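Local coordinates for lysozyme (Meretrix lusoria, PDB 3AYQ), which hydrolyses the beta-1,4 linkages of bacterial peptidoglycan and of chitin-type oligosaccharides, and lyses the Gram-positive bacterium Micrococcus luteus, at residues N71-Y76 against R91-G96; E42-D47 against L67-Y72. One frame throughout, in Å; residues are numbered along the deposited sequence.

Helix 62-80 serves both contacts: N71 and Y72 lie in each, and the contact centres are about 8 Å apart. Contact 1 sets the helix against 91-96, contact 2 against 42-47, and both border the glycan pocket, sharing the sugars of chains B and D. Two probable hydrogen bonds join them, Y76 OH to D47 OD2 (2.6 Å) and H93 ND1 to Y44 OH (2.8 Å). The predicted proton donor E18, hydrogen-bonded to the lactone-type sugar 4NN, has its side chain about 4 Å, nearest atoms, from that of H93 in contact 1.

Contact 1 of 2, residues N71-Y76 against R91-G96; sequences NYMKRY and REHNGG. With NAG (2-acetamido-2-deoxy-beta-D-glucopyranose), chain B; 4NN (N-[(5S,6R)-5-hydroxy-6-(hydroxymethyl)-2-oxo-5,6-dihydro-2H-pyran-3-yl]acetamide), chain C; NAG (2-acetamido-2-deoxy-beta-D-glucopyranose), chain D.
E92 and M73 meet where helix 86-95 crosses helix 62-80 almost at right angles, the short segments making 97° with axes 10.5 Å apart. At the root of the glutamate, CB lies 3.6 Å from M73 SD, the two side chains sliding past each other in opposite senses. CG then turns the chain at its second torsion (chi2 -72°) and brings the carboxylate round to Y76. There OE1 touches the tyrosine's CB at 3.6 Å, while OE2 accepts the backbone N-H of C100, so this buried acid has a polar partner beyond the two helices. Beyond the sulfur, M73 CE reaches H93 N at 3.5 Å and sits at the edge of the imidazole. Such a crossing belongs to the helical part of the lysozyme fold, in which Y72, Y76 and H93-G96 contribute to the wall of the glycan-binding cleft. The Y72 ring carries the contact to the C-terminal end of helix 86-95: its OH comes 3.4 Å from G96 C and donates to O6 of NAG D at 2.8 Å, with both neighbours near the ring plane. G96, which leaves the helix with positive phi, keeps CA close to O4 of NAG B. H93 meets that sugar in two ways: N2 donates to the backbone O at 2.9 Å (161° at the hydrogen), and the acetamide methyl C8 packs 3.3 Å above one face of the imidazole.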
ATOM      1  N   ASN A  71       0.916  -7.594   5.512  1.00  8.63           N
ATOM      2  CA  ASN A  71       0.853  -8.979   5.051  1.00  7.46           C
ATOM      3  C   ASN A  71       1.200  -9.123   3.568  1.00  7.71           C
ATOM      4  O   ASN A  71       1.803 -10.118   3.156  1.00  6.95           O
ATOM      5  CB  ASN A  71      -0.542  -9.568   5.307  1.00  8.96           C
ATOM      6  CG  ASN A  71      -0.860  -9.710   6.786  1.00 11.64           C
ATOM      7  OD1 ASN A  71       0.035  -9.708   7.629  1.00 13.92           O
ATOM      8  ND2 ASN A  71      -2.145  -9.855   7.105  1.00 13.30           N
ATOM      9  N   TYR A  72       0.818  -8.138   2.765  1.00  6.24           N
ATOM     10  CA  TYR A  72       1.105  -8.188   1.332  1.00  6.71           C
ATOM     11  C   TYR A  72       2.603  -8.106   1.079  1.00  6.39           C
ATOM     12  O   TYR A  72       3.134  -8.788   0.201  1.00  6.42           O
ATOM     13  CB  TYR A  72       0.402  -7.037   0.613  1.00  5.40           C
ATOM     14  CG  TYR A  72       0.327  -7.185  -0.889  1.00  5.24           C
ATOM     15  CD1 TYR A  72       1.339  -6.702  -1.714  1.00  6.35           C
ATOM     16  CD2 TYR A  72      -0.779  -7.793  -1.488  1.00  7.30           C
ATOM     17  CE1 TYR A  72       1.250  -6.813  -3.102  1.00  6.86           C
ATOM     18  CE2 TYR A  72      -0.875  -7.912  -2.870  1.00  7.32           C
ATOM     19  CZ  TYR A  72       0.139  -7.419  -3.669  1.00  6.89           C
ATOM     20  OH  TYR A  72       0.028  -7.525  -5.035  1.00  5.96           O
ATOM     21  N   MET A  73       3.288  -7.264   1.843  1.00  6.45           N
ATOM     22  CA  MET A  73       4.727  -7.113   1.673  1.00  6.36           C
ATOM     23  C   MET A  73       5.477  -8.332   2.209  1.00  7.14           C
ATOM     24  O   MET A  73       6.521  -8.711   1.679  1.00  7.94           O
ATOM     25  CB  MET A  73       5.205  -5.830   2.367  1.00  7.01           C
ATOM     26  CG  MET A  73       4.550  -4.560   1.826  1.00  6.15           C
ATOM     27  SD  MET A  73       4.583  -4.487   0.012  1.00  8.47           S
ATOM     28  CE  MET A  73       3.222  -3.356  -0.315  1.00  7.12           C
ATOM     29  N   LYS A  74       4.944  -8.954   3.253  1.00  7.31           N
ATOM     30  CA  LYS A  74       5.589 -10.140   3.809  1.00  8.96           C
ATOM     31  C   LYS A  74       5.468 -11.269   2.792  1.00  9.61           C
ATOM     32  O   LYS A  74       6.343 -12.126   2.680  1.00  8.72           O
ATOM     33  CB  LYS A  74       4.912 -10.561   5.113  1.00 10.10           C
ATOM     34  CG  LYS A  74       5.617 -11.709   5.833  1.00  9.99           C
ATOM     35  CD  LYS A  74       6.990 -11.290   6.332  1.00 14.32           C
ATOM     36  CE  LYS A  74       7.659 -12.407   7.110  1.00 17.79           C
ATOM     37  NZ  LYS A  74       6.869 -12.779   8.317  1.00 22.42           N
ATOM     38  N   ARG A  75       4.371 -11.258   2.043  1.00  8.52           N
ATOM     39  CA  ARG A  75       4.131 -12.288   1.047  1.00  8.92           C
ATOM     40  C   ARG A  75       4.910 -12.116  -0.255  1.00 10.23           C
ATOM     41  O   ARG A  75       5.478 -13.078  -0.769  1.00 10.37           O
ATOM     42  CB  ARG A  75       2.633 -12.372   0.728  1.00  8.71           C
ATOM     43  CG  ARG A  75       2.303 -13.361  -0.375  1.00  9.46           C
ATOM     44  CD  ARG A  75       0.808 -13.530  -0.559  1.00  9.78           C
ATOM     45  NE  ARG A  75       0.516 -14.634  -1.470  1.00 12.48           N
ATOM     46  CZ  ARG A  75      -0.694 -15.147  -1.665  1.00 13.60           C
ATOM     47  NH1 ARG A  75      -1.740 -14.660  -1.014  1.00 13.63           N
ATOM     48  NH2 ARG A  75      -0.851 -16.159  -2.506  1.00 18.39           N
ATOM     49  N   TYR A  76       4.960 -10.892  -0.770  1.00  9.25           N
ATOM     50  CA  TYR A  76       5.614 -10.630  -2.050  1.00  9.33           C
ATOM     51  C   TYR A  76       6.953  -9.896  -2.133  1.00  9.65           C
ATOM     52  O   TYR A  76       7.756 -10.188  -3.016  1.00  9.85           O
ATOM     53  CB  TYR A  76       4.628  -9.902  -2.965  1.00  9.36           C
ATOM     54  CG  TYR A  76       3.436 -10.732  -3.373  1.00  8.85           C
ATOM     55  CD1 TYR A  76       3.606 -11.955  -4.019  1.00 11.19           C
ATOM     56  CD2 TYR A  76       2.133 -10.283  -3.142  1.00 10.70           C
ATOM     57  CE1 TYR A  76       2.509 -12.711  -4.428  1.00 11.24           C
ATOM     58  CE2 TYR A  76       1.031 -11.032  -3.547  1.00 10.01           C
ATOM     59  CZ  TYR A  76       1.227 -12.243  -4.192  1.00 10.48           C
ATOM     60  OH  TYR A  76       0.144 -12.976  -4.617  1.00 10.32           O
ATOM     61  N   ARG A  91       6.305   0.832  -4.149  1.00  6.33           N
ATOM     62  CA  ARG A  91       6.160   0.383  -5.524  1.00  6.93           C
ATOM     63  C   ARG A  91       5.362  -0.917  -5.598  1.00  7.16           C
ATOM     64  O   ARG A  91       4.580  -1.117  -6.524  1.00  7.38           O
ATOM     65  CB  ARG A  91       7.540   0.234  -6.171  1.00  7.16           C
ATOM     66  CG  ARG A  91       8.319   1.553  -6.192  1.00  7.21           C
ATOM     67  CD  ARG A  91       9.658   1.440  -6.920  1.00  7.52           C
ATOM     68  NE  ARG A  91       9.501   1.047  -8.319  1.00 10.13           N
ATOM     69  CZ  ARG A  91      10.514   0.891  -9.166  1.00 10.63           C
ATOM     70  NH1 ARG A  91      11.758   1.097  -8.758  1.00 12.04           N
ATOM     71  NH2 ARG A  91      10.286   0.520 -10.417  1.00 11.98           N
ATOM     72  N   GLU A  92       5.543  -1.790  -4.610  1.00  8.02           N
ATOM     73  CA  GLU A  92       4.802  -3.049  -4.578  1.00  7.92           C
ATOM     74  C   GLU A  92       3.324  -2.757  -4.356  1.00  7.39           C
ATOM     75  O   GLU A  92       2.458  -3.391  -4.952  1.00  8.21           O
ATOM     76  CB  GLU A  92       5.312  -3.948  -3.448  1.00  7.67           C
ATOM     77  CG  GLU A  92       6.608  -4.654  -3.772  1.00  9.37           C
ATOM     78  CD  GLU A  92       6.415  -5.766  -4.786  1.00  8.68           C
ATOM     79  OE1 GLU A  92       6.029  -6.887  -4.386  1.00 10.65           O
ATOM     80  OE2 GLU A  92       6.632  -5.519  -5.987  1.00  9.27           O
ATOM     81  N   HIS A  93       3.046  -1.787  -3.492  1.00  7.05           N
ATOM     82  CA  HIS A  93       1.670  -1.419  -3.190  1.00  7.15           C
ATOM     83  C   HIS A  93       0.981  -0.868  -4.431  1.00  7.56           C
ATOM     84  O   HIS A  93      -0.165  -1.202  -4.722  1.00  8.65           O
ATOM     85  CB  HIS A  93       1.637  -0.365  -2.081  1.00  7.95           C
ATOM     86  CG  HIS A  93       0.262  -0.079  -1.562  1.00  7.78           C
ATOM     87  ND1 HIS A  93      -0.445  -0.979  -0.795  1.00  6.95           N
ATOM     88  CD2 HIS A  93      -0.541   1.001  -1.717  1.00  8.90           C
ATOM     89  CE1 HIS A  93      -1.627  -0.466  -0.498  1.00  7.44           C
ATOM     90  NE2 HIS A  93      -1.709   0.734  -1.044  1.00 10.38           N
ATOM     91  N   ASN A  94       1.692  -0.028  -5.174  1.00  7.19           N
ATOM     92  CA  ASN A  94       1.116   0.576  -6.362  1.00  7.46           C
ATOM     93  C   ASN A  94       1.081  -0.326  -7.594  1.00  6.29           C
ATOM     94  O   ASN A  94       0.145  -0.246  -8.385  1.00  6.10           O
ATOM     95  CB  ASN A  94       1.863   1.867  -6.704  1.00  6.35           C
ATOM     96  CG  ASN A  94       1.219   2.624  -7.843  1.00  8.29           C
ATOM     97  OD1 ASN A  94       0.057   3.042  -7.756  1.00 11.63           O
ATOM     98  ND2 ASN A  94       1.966   2.811  -8.919  1.00  6.69           N
ATOM     99  N   GLY A  95       2.083  -1.187  -7.748  1.00  7.34           N
ATOM    100  CA  GLY A  95       2.140  -2.037  -8.927  1.00  6.74           C
ATOM    101  C   GLY A  95       1.871  -3.527  -8.819  1.00  7.83           C
ATOM    102  O   GLY A  95       1.908  -4.227  -9.830  1.00  7.91           O
ATOM    103  N   GLY A  96       1.614  -4.034  -7.622  1.00  8.66           N
ATOM    104  CA  GLY A  96       1.335  -5.452  -7.505  1.00  8.71           C
ATOM    105  C   GLY A  96       2.486  -6.318  -7.034  1.00  9.64           C
ATOM    106  O   GLY A  96       3.493  -5.802  -6.562  1.00  8.20           O
TER
HETATM  107  C1  NAG B   2      -2.801  -1.674  -7.732  1.00 20.00           C
HETATM  108  C2  NAG B   2      -3.055  -2.798  -6.711  1.00 20.00           C
HETATM  109  C3  NAG B   2      -2.386  -4.123  -7.110  1.00 20.00           C
HETATM  110  C4  NAG B   2      -2.616  -4.509  -8.577  1.00 20.00           C
HETATM  111  C5  NAG B   2      -2.415  -3.268  -9.461  1.00 20.00           C
HETATM  112  C6  NAG B   2      -2.718  -3.580 -10.936  1.00 20.00           C
HETATM  113  C7  NAG B   2      -3.658  -2.298  -4.391  1.00 20.00           C
HETATM  114  C8  NAG B   2      -3.186  -1.740  -3.074  1.00 20.00           C
HETATM  115  N2  NAG B   2      -2.750  -2.405  -5.350  1.00 20.00           N
HETATM  116  O3  NAG B   2      -2.766  -5.203  -6.282  1.00 20.00           O
HETATM  117  O4  NAG B   2      -1.947  -5.423  -8.978  1.00 20.00           O
HETATM  118  O5  NAG B   2      -3.145  -2.137  -9.020  1.00 20.00           O
HETATM  119  O6  NAG B   2      -4.088  -3.496 -11.244  1.00 20.00           O
HETATM  120  O7  NAG B   2      -4.822  -2.575  -4.524  1.00 20.00           O
HETATM  121  C1  4NN C   1      -4.768   2.736  -7.620  1.00 20.00           C
HETATM  122  O1  4NN C   1      -5.597   3.599  -7.833  1.00 20.00           O
HETATM  123  C2  4NN C   1      -3.715   2.633  -8.497  1.00 20.00           C
HETATM  124  N2  4NN C   1      -3.630   3.568  -9.490  1.00 20.00           N
HETATM  125  C3  4NN C   1      -2.865   1.541  -8.316  1.00 20.00           C
HETATM  126  C4  4NN C   1      -3.057   0.578  -7.111  1.00 20.00           C
HETATM  127  O4  4NN C   1      -3.671  -0.641  -7.376  1.00 20.00           O
HETATM  128  C5  4NN C   1      -3.914   1.265  -6.004  1.00 20.00           C
HETATM  129  O5  4NN C   1      -5.010   1.862  -6.648  1.00 20.00           O
HETATM  130  C6  4NN C   1      -3.174   2.128  -4.971  1.00 20.00           C
HETATM  131  O6  4NN C   1      -1.987   2.614  -5.513  1.00 20.00           O
HETATM  132  C7  4NN C   1      -2.632   3.610 -10.366  1.00 20.00           C
HETATM  133  O7  4NN C   1      -1.743   2.786 -10.379  1.00 20.00           O
HETATM  134  C8  4NN C   1      -2.659   4.743 -11.428  1.00 20.00           C
HETATM  135  C1  NAG D   3      -2.478  -6.729  -9.029  1.00 20.00           C
HETATM  136  C2  NAG D   3      -1.847  -7.621 -10.125  1.00 20.00           C
HETATM  137  C3  NAG D   3      -2.341  -9.075 -10.044  1.00 20.00           C
HETATM  138  C4  NAG D   3      -2.340  -9.621  -8.617  1.00 20.00           C
HETATM  139  C5  NAG D   3      -2.981  -8.566  -7.697  1.00 20.00           C
HETATM  140  C6  NAG D   3      -3.081  -9.023  -6.240  1.00 20.00           C
HETATM  141  C7  NAG D   3      -1.028  -6.638 -12.158  1.00 20.00           C
HETATM  142  C8  NAG D   3      -1.336  -6.153 -13.528  1.00 20.00           C
HETATM  143  N2  NAG D   3      -2.057  -7.093 -11.459  1.00 20.00           N
HETATM  144  O3  NAG D   3      -1.611  -9.947 -10.861  1.00 20.00           O
HETATM  145  O4  NAG D   3      -3.130 -10.866  -8.698  1.00 20.00           O
HETATM  146  O5  NAG D   3      -2.318  -7.329  -7.784  1.00 20.00           O
HETATM  147  O6  NAG D   3      -1.836  -9.433  -5.761  1.00 20.00           O
HETATM  148  O7  NAG D   3       0.093  -6.595 -11.733  1.00 20.00           O

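Contact 2 of 2, residues E42-D47 against L67-Y72; sequences EAYWID and LCVQNY. With NAG (2-acetamido-2-deoxy-beta-D-glucopyranose), chain B; NAG (2-acetamido-2-deoxy-beta-D-glucopyranose), chain E; NAG (2-acetamido-2-deoxy-beta-D-glucopyranose), chain D.
Y44 and Y72 lay their rings against each other in an offset stack, centroids 3.8 Å apart and planes only 6° from parallel. The overlap is close: Y44 CD2 is 3.4 Å from Y72 CE2, and Y44 CE2 lies over the centre of the Y72 ring. In Y44, CG stands anti to the backbone N (chi1 -175°), and this torsion carries the ring across to helix 62-80 although the bond to CB does not point there. At the edge of the Y44 ring, near its plane, C68 SG comes 3.6 Å from CD1, a Cys sulfur-aromatic contact made by a half-cystine disulfide-bonded to C48. Further along, the hydroxyl reaches the backbone of V69, with OH 3.4 Å from CA, and its polar partner is the imidazole of H93. Opposite Y72, the other face of Y44 takes the acetamide methyl of NAG B, C8 standing 3.2 Å above the plane, so that the ring is sandwiched between protein and sugar; the far face of Y72 is met by Y76, edge-to-face. Packing slackens on the more exposed side of helix 42-47. W45 directs its CB away from helix 62-80, and its indole reaches C68 SG no nearer than 4.5 Å from CD1, while NE1 bonds to the carbonyl of P51. At the sugar end D47 brings its CB 3.9 Å from Y72 CE2 and spreads its carboxylate between two residues of the glycan: OD1 accepts the N-H of NAG E N2 at 3.0 Å, in a fairly straight bond of 163°, and OD2 accepts O6 of NAG D and is also bonded by Y76 OH. Tyrosine stack and aspartate thus line the substrate-binding cleft of an I-type lysozyme of glycosyl hydrolase family 22.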
ATOM      1  N   GLU A  42      -9.777  -5.321  -4.328  1.00  6.76           N
ATOM      2  CA  GLU A  42     -10.197  -6.616  -3.798  1.00  7.83           C
ATOM      3  C   GLU A  42      -9.150  -7.721  -3.929  1.00  7.72           C
ATOM      4  O   GLU A  42      -8.951  -8.497  -2.996  1.00  7.39           O
ATOM      5  CB  GLU A  42     -11.503  -7.064  -4.468  1.00  6.98           C
ATOM      6  CG  GLU A  42     -12.045  -8.388  -3.947  1.00  8.67           C
ATOM      7  CD  GLU A  42     -13.375  -8.760  -4.574  1.00 12.05           C
ATOM      8  OE1 GLU A  42     -13.499  -8.663  -5.814  1.00 14.67           O
ATOM      9  OE2 GLU A  42     -14.297  -9.155  -3.832  1.00 16.41           O
ATOM     10  N   ALA A  43      -8.485  -7.797  -5.079  1.00  7.87           N
ATOM     11  CA  ALA A  43      -7.474  -8.831  -5.299  1.00  8.52           C
ATOM     12  C   ALA A  43      -6.327  -8.714  -4.303  1.00  7.12           C
ATOM     13  O   ALA A  43      -5.788  -9.717  -3.836  1.00  7.03           O
ATOM     14  CB  ALA A  43      -6.938  -8.742  -6.721  1.00  9.28           C
ATOM     15  N   TYR A  44      -5.950  -7.478  -3.993  1.00  6.46           N
ATOM     16  CA  TYR A  44      -4.872  -7.199  -3.050  1.00  6.71           C
ATOM     17  C   TYR A  44      -5.318  -7.672  -1.668  1.00  7.68           C
ATOM     18  O   TYR A  44      -4.558  -8.306  -0.930  1.00  6.71           O
ATOM     19  CB  TYR A  44      -4.598  -5.688  -3.047  1.00  7.24           C
ATOM     20  CG  TYR A  44      -3.427  -5.204  -2.211  1.00  6.62           C
ATOM     21  CD1 TYR A  44      -3.530  -5.089  -0.829  1.00  4.27           C
ATOM     22  CD2 TYR A  44      -2.240  -4.788  -2.819  1.00  6.77           C
ATOM     23  CE1 TYR A  44      -2.484  -4.561  -0.064  1.00  4.83           C
ATOM     24  CE2 TYR A  44      -1.186  -4.263  -2.067  1.00  4.65           C
ATOM     25  CZ  TYR A  44      -1.317  -4.148  -0.691  1.00  3.66           C
ATOM     26  OH  TYR A  44      -0.295  -3.600   0.056  1.00  8.34           O
ATOM     27  N   TRP A  45      -6.567  -7.366  -1.337  1.00  6.62           N
ATOM     28  CA  TRP A  45      -7.145  -7.745  -0.059  1.00  7.34           C
ATOM     29  C   TRP A  45      -7.187  -9.263   0.082  1.00  8.21           C
ATOM     30  O   TRP A  45      -6.979  -9.796   1.167  1.00  7.32           O
ATOM     31  CB  TRP A  45      -8.554  -7.166   0.059  1.00  8.58           C
ATOM     32  CG  TRP A  45      -9.269  -7.578   1.297  1.00  8.65           C
ATOM     33  CD1 TRP A  45      -9.062  -7.110   2.563  1.00  9.33           C
ATOM     34  CD2 TRP A  45     -10.308  -8.554   1.389  1.00  9.20           C
ATOM     35  NE1 TRP A  45      -9.916  -7.737   3.441  1.00 10.81           N
ATOM     36  CE2 TRP A  45     -10.690  -8.629   2.747  1.00 10.71           C
ATOM     37  CE3 TRP A  45     -10.953  -9.375   0.456  1.00 11.68           C
ATOM     38  CZ2 TRP A  45     -11.697  -9.496   3.199  1.00 11.25           C
ATOM     39  CZ3 TRP A  45     -11.953 -10.238   0.904  1.00 11.06           C
ATOM     40  CH2 TRP A  45     -12.312 -10.290   2.265  1.00  9.14           C
ATOM     41  N   ILE A  46      -7.475  -9.952  -1.019  1.00  7.09           N
ATOM     42  CA  ILE A  46      -7.517 -11.409  -1.012  1.00  8.22           C
ATOM     43  C   ILE A  46      -6.101 -11.923  -0.771  1.00  7.00           C
ATOM     44  O   ILE A  46      -5.875 -12.777   0.084  1.00  7.39           O
ATOM     45  CB  ILE A  46      -8.033 -11.959  -2.362  1.00  7.57           C
ATOM     46  CG1 ILE A  46      -9.511 -11.602  -2.531  1.00  9.50           C
ATOM     47  CG2 ILE A  46      -7.811 -13.464  -2.444  1.00 10.20           C
ATOM     48  CD1 ILE A  46     -10.119 -12.101  -3.826  1.00 10.29           C
ATOM     49  N   ASP A  47      -5.143 -11.376  -1.514  1.00  6.18           N
ATOM     50  CA  ASP A  47      -3.754 -11.802  -1.381  1.00  8.33           C
ATOM     51  C   ASP A  47      -3.137 -11.526  -0.007  1.00  8.34           C
ATOM     52  O   ASP A  47      -2.228 -12.241   0.409  1.00  8.66           O
ATOM     53  CB  ASP A  47      -2.899 -11.167  -2.487  1.00  7.85           C
ATOM     54  CG  ASP A  47      -3.005 -11.911  -3.817  1.00  8.96           C
ATOM     55  OD1 ASP A  47      -3.954 -12.706  -3.992  1.00  8.27           O
ATOM     56  OD2 ASP A  47      -2.141 -11.694  -4.699  1.00  8.43           O
ATOM     57  N   LEU A  67      -2.653  -3.441   8.064  1.00  5.97           N
ATOM     58  CA  LEU A  67      -2.249  -4.816   8.334  1.00  6.17           C
ATOM     59  C   LEU A  67      -2.189  -5.563   7.007  1.00  5.83           C
ATOM     60  O   LEU A  67      -1.316  -6.394   6.785  1.00  6.02           O
ATOM     61  CB  LEU A  67      -3.247  -5.504   9.267  1.00  6.10           C
ATOM     62  CG  LEU A  67      -2.957  -6.977   9.572  1.00  5.00           C
ATOM     63  CD1 LEU A  67      -1.609  -7.124  10.264  1.00  7.03           C
ATOM     64  CD2 LEU A  67      -4.064  -7.529  10.440  1.00  7.86           C
ATOM     65  N   CYS A  68      -3.131  -5.252   6.125  1.00  7.01           N
ATOM     66  CA  CYS A  68      -3.191  -5.887   4.818  1.00  6.38           C
ATOM     67  C   CYS A  68      -1.919  -5.563   4.039  1.00  6.69           C
ATOM     68  O   CYS A  68      -1.360  -6.426   3.361  1.00  7.30           O
ATOM     69  CB  CYS A  68      -4.428  -5.392   4.072  1.00  6.14           C
ATOM     70  SG  CYS A  68      -4.690  -6.075   2.406  1.00  7.14           S
ATOM     71  N   VAL A  69      -1.465  -4.316   4.142  1.00  7.11           N
ATOM     72  CA  VAL A  69      -0.245  -3.895   3.463  1.00  6.57           C
ATOM     73  C   VAL A  69       0.924  -4.672   4.061  1.00  6.48           C
ATOM     74  O   VAL A  69       1.775  -5.179   3.334  1.00  5.75           O
ATOM     75  CB  VAL A  69       0.005  -2.376   3.636  1.00  6.12           C
ATOM     76  CG1 VAL A  69       1.358  -1.992   3.048  1.00  5.94           C
ATOM     77  CG2 VAL A  69      -1.103  -1.593   2.952  1.00  5.61           C
ATOM     78  N   GLN A  70       0.960  -4.769   5.388  1.00  7.77           N
ATOM     79  CA  GLN A  70       2.025  -5.497   6.067  1.00  7.42           C
ATOM     80  C   GLN A  70       2.074  -6.938   5.570  1.00  6.87           C
ATOM     81  O   GLN A  70       3.137  -7.445   5.246  1.00  7.91           O
ATOM     82  CB  GLN A  70       1.800  -5.484   7.583  1.00  8.22           C
ATOM     83  CG  GLN A  70       1.980  -4.118   8.225  1.00  5.72           C
ATOM     84  CD  GLN A  70       3.437  -3.710   8.344  1.00  6.69           C
ATOM     85  OE1 GLN A  70       4.311  -4.261   7.670  1.00  8.30           O
ATOM     86  NE2 GLN A  70       3.705  -2.732   9.202  1.00  7.63           N
ATOM     87  N   ASN A  71       0.916  -7.594   5.512  1.00  8.63           N
ATOM     88  CA  ASN A  71       0.853  -8.979   5.051  1.00  7.46           C
ATOM     89  C   ASN A  71       1.200  -9.123   3.568  1.00  7.71           C
ATOM     90  O   ASN A  71       1.803 -10.118   3.156  1.00  6.95           O
ATOM     91  CB  ASN A  71      -0.542  -9.568   5.307  1.00  8.96           C
ATOM     92  CG  ASN A  71      -0.860  -9.710   6.786  1.00 11.64           C
ATOM     93  OD1 ASN A  71       0.035  -9.708   7.629  1.00 13.92           O
ATOM     94  ND2 ASN A  71      -2.145  -9.855   7.105  1.00 13.30           N
ATOM     95  N   TYR A  72       0.818  -8.138   2.765  1.00  6.24           N
ATOM     96  CA  TYR A  72       1.105  -8.188   1.332  1.00  6.71           C
ATOM     97  C   TYR A  72       2.603  -8.106   1.079  1.00  6.39           C
ATOM     98  O   TYR A  72       3.134  -8.788   0.201  1.00  6.42           O
ATOM     99  CB  TYR A  72       0.402  -7.037   0.613  1.00  5.40           C
ATOM    100  CG  TYR A  72       0.327  -7.185  -0.889  1.00  5.24           C
ATOM    101  CD1 TYR A  72       1.339  -6.702  -1.714  1.00  6.35           C
ATOM    102  CD2 TYR A  72      -0.779  -7.793  -1.488  1.00  7.30           C
ATOM    103  CE1 TYR A  72       1.250  -6.813  -3.102  1.00  6.86           C
ATOM    104  CE2 TYR A  72      -0.875  -7.912  -2.870  1.00  7.32           C
ATOM    105  CZ  TYR A  72       0.139  -7.419  -3.669  1.00  6.89           C
ATOM    106  OH  TYR A  72       0.028  -7.525  -5.035  1.00  5.96           O
TER
HETATM  107  C1  NAG B   2      -2.801  -1.674  -7.732  1.00 20.00           C
HETATM  108  C2  NAG B   2      -3.055  -2.798  -6.711  1.00 20.00           C
HETATM  109  C3  NAG B   2      -2.386  -4.123  -7.110  1.00 20.00           C
HETATM  110  C4  NAG B   2      -2.616  -4.509  -8.577  1.00 20.00           C
HETATM  111  C5  NAG B   2      -2.415  -3.268  -9.461  1.00 20.00           C
HETATM  112  C6  NAG B   2      -2.718  -3.580 -10.936  1.00 20.00           C
HETATM  113  C7  NAG B   2      -3.658  -2.298  -4.391  1.00 20.00           C
HETATM  114  C8  NAG B   2      -3.186  -1.740  -3.074  1.00 20.00           C
HETATM  115  N2  NAG B   2      -2.750  -2.405  -5.350  1.00 20.00           N
HETATM  116  O3  NAG B   2      -2.766  -5.203  -6.282  1.00 20.00           O
HETATM  117  O4  NAG B   2      -1.947  -5.423  -8.978  1.00 20.00           O
HETATM  118  O5  NAG B   2      -3.145  -2.137  -9.020  1.00 20.00           O
HETATM  119  O6  NAG B   2      -4.088  -3.496 -11.244  1.00 20.00           O
HETATM  120  O7  NAG B   2      -4.822  -2.575  -4.524  1.00 20.00           O
HETATM  121  C1  NAG E   4      -2.379 -11.891  -8.152  1.00 20.00           C
HETATM  122  C2  NAG E   4      -3.295 -13.084  -7.890  1.00 20.00           C
HETATM  123  C3  NAG E   4      -2.454 -14.292  -7.434  1.00 20.00           C
HETATM  124  C4  NAG E   4      -1.319 -14.556  -8.411  1.00 20.00           C
HETATM  125  C5  NAG E   4      -0.495 -13.287  -8.615  1.00 20.00           C
HETATM  126  C6  NAG E   4       0.562 -13.524  -9.708  1.00 20.00           C
HETATM  127  C7  NAG E   4      -5.639 -12.622  -7.140  1.00 20.00           C
HETATM  128  C8  NAG E   4      -6.530 -12.566  -5.927  1.00 20.00           C
HETATM  129  N2  NAG E   4      -4.334 -12.774  -6.920  1.00 20.00           N
HETATM  130  O3  NAG E   4      -3.280 -15.415  -7.375  1.00 20.00           O
HETATM  131  O4  NAG E   4      -0.498 -15.586  -7.951  1.00 20.00           O
HETATM  132  O5  NAG E   4      -1.327 -12.218  -9.017  1.00 20.00           O
HETATM  133  O6  NAG E   4      -0.084 -13.749 -10.940  1.00 20.00           O
HETATM  134  O7  NAG E   4      -6.123 -12.490  -8.241  1.00 20.00           O
HETATM  135  C1  NAG D   3      -2.478  -6.729  -9.029  1.00 20.00           C
HETATM  136  C2  NAG D   3      -1.847  -7.621 -10.125  1.00 20.00           C
HETATM  137  C3  NAG D   3      -2.341  -9.075 -10.044  1.00 20.00           C
HETATM  138  C4  NAG D   3      -2.340  -9.621  -8.617  1.00 20.00           C
HETATM  139  C5  NAG D   3      -2.981  -8.566  -7.697  1.00 20.00           C
HETATM  140  C6  NAG D   3      -3.081  -9.023  -6.240  1.00 20.00           C
HETATM  141  C7  NAG D   3      -1.028  -6.638 -12.158  1.00 20.00           C
HETATM  142  C8  NAG D   3      -1.336  -6.153 -13.528  1.00 20.00           C
HETATM  143  N2  NAG D   3      -2.057  -7.093 -11.459  1.00 20.00           N
HETATM  144  O3  NAG D   3      -1.611  -9.947 -10.861  1.00 20.00           O
HETATM  145  O4  NAG D   3      -3.130 -10.866  -8.698  1.00 20.00           O
HETATM  146  O5  NAG D   3      -2.318  -7.329  -7.784  1.00 20.00           O
HETATM  147  O6  NAG D   3      -1.836  -9.433  -5.761  1.00 20.00           O
HETATM  148  O7  NAG D   3       0.093  -6.595 -11.733  1.00 20.00           O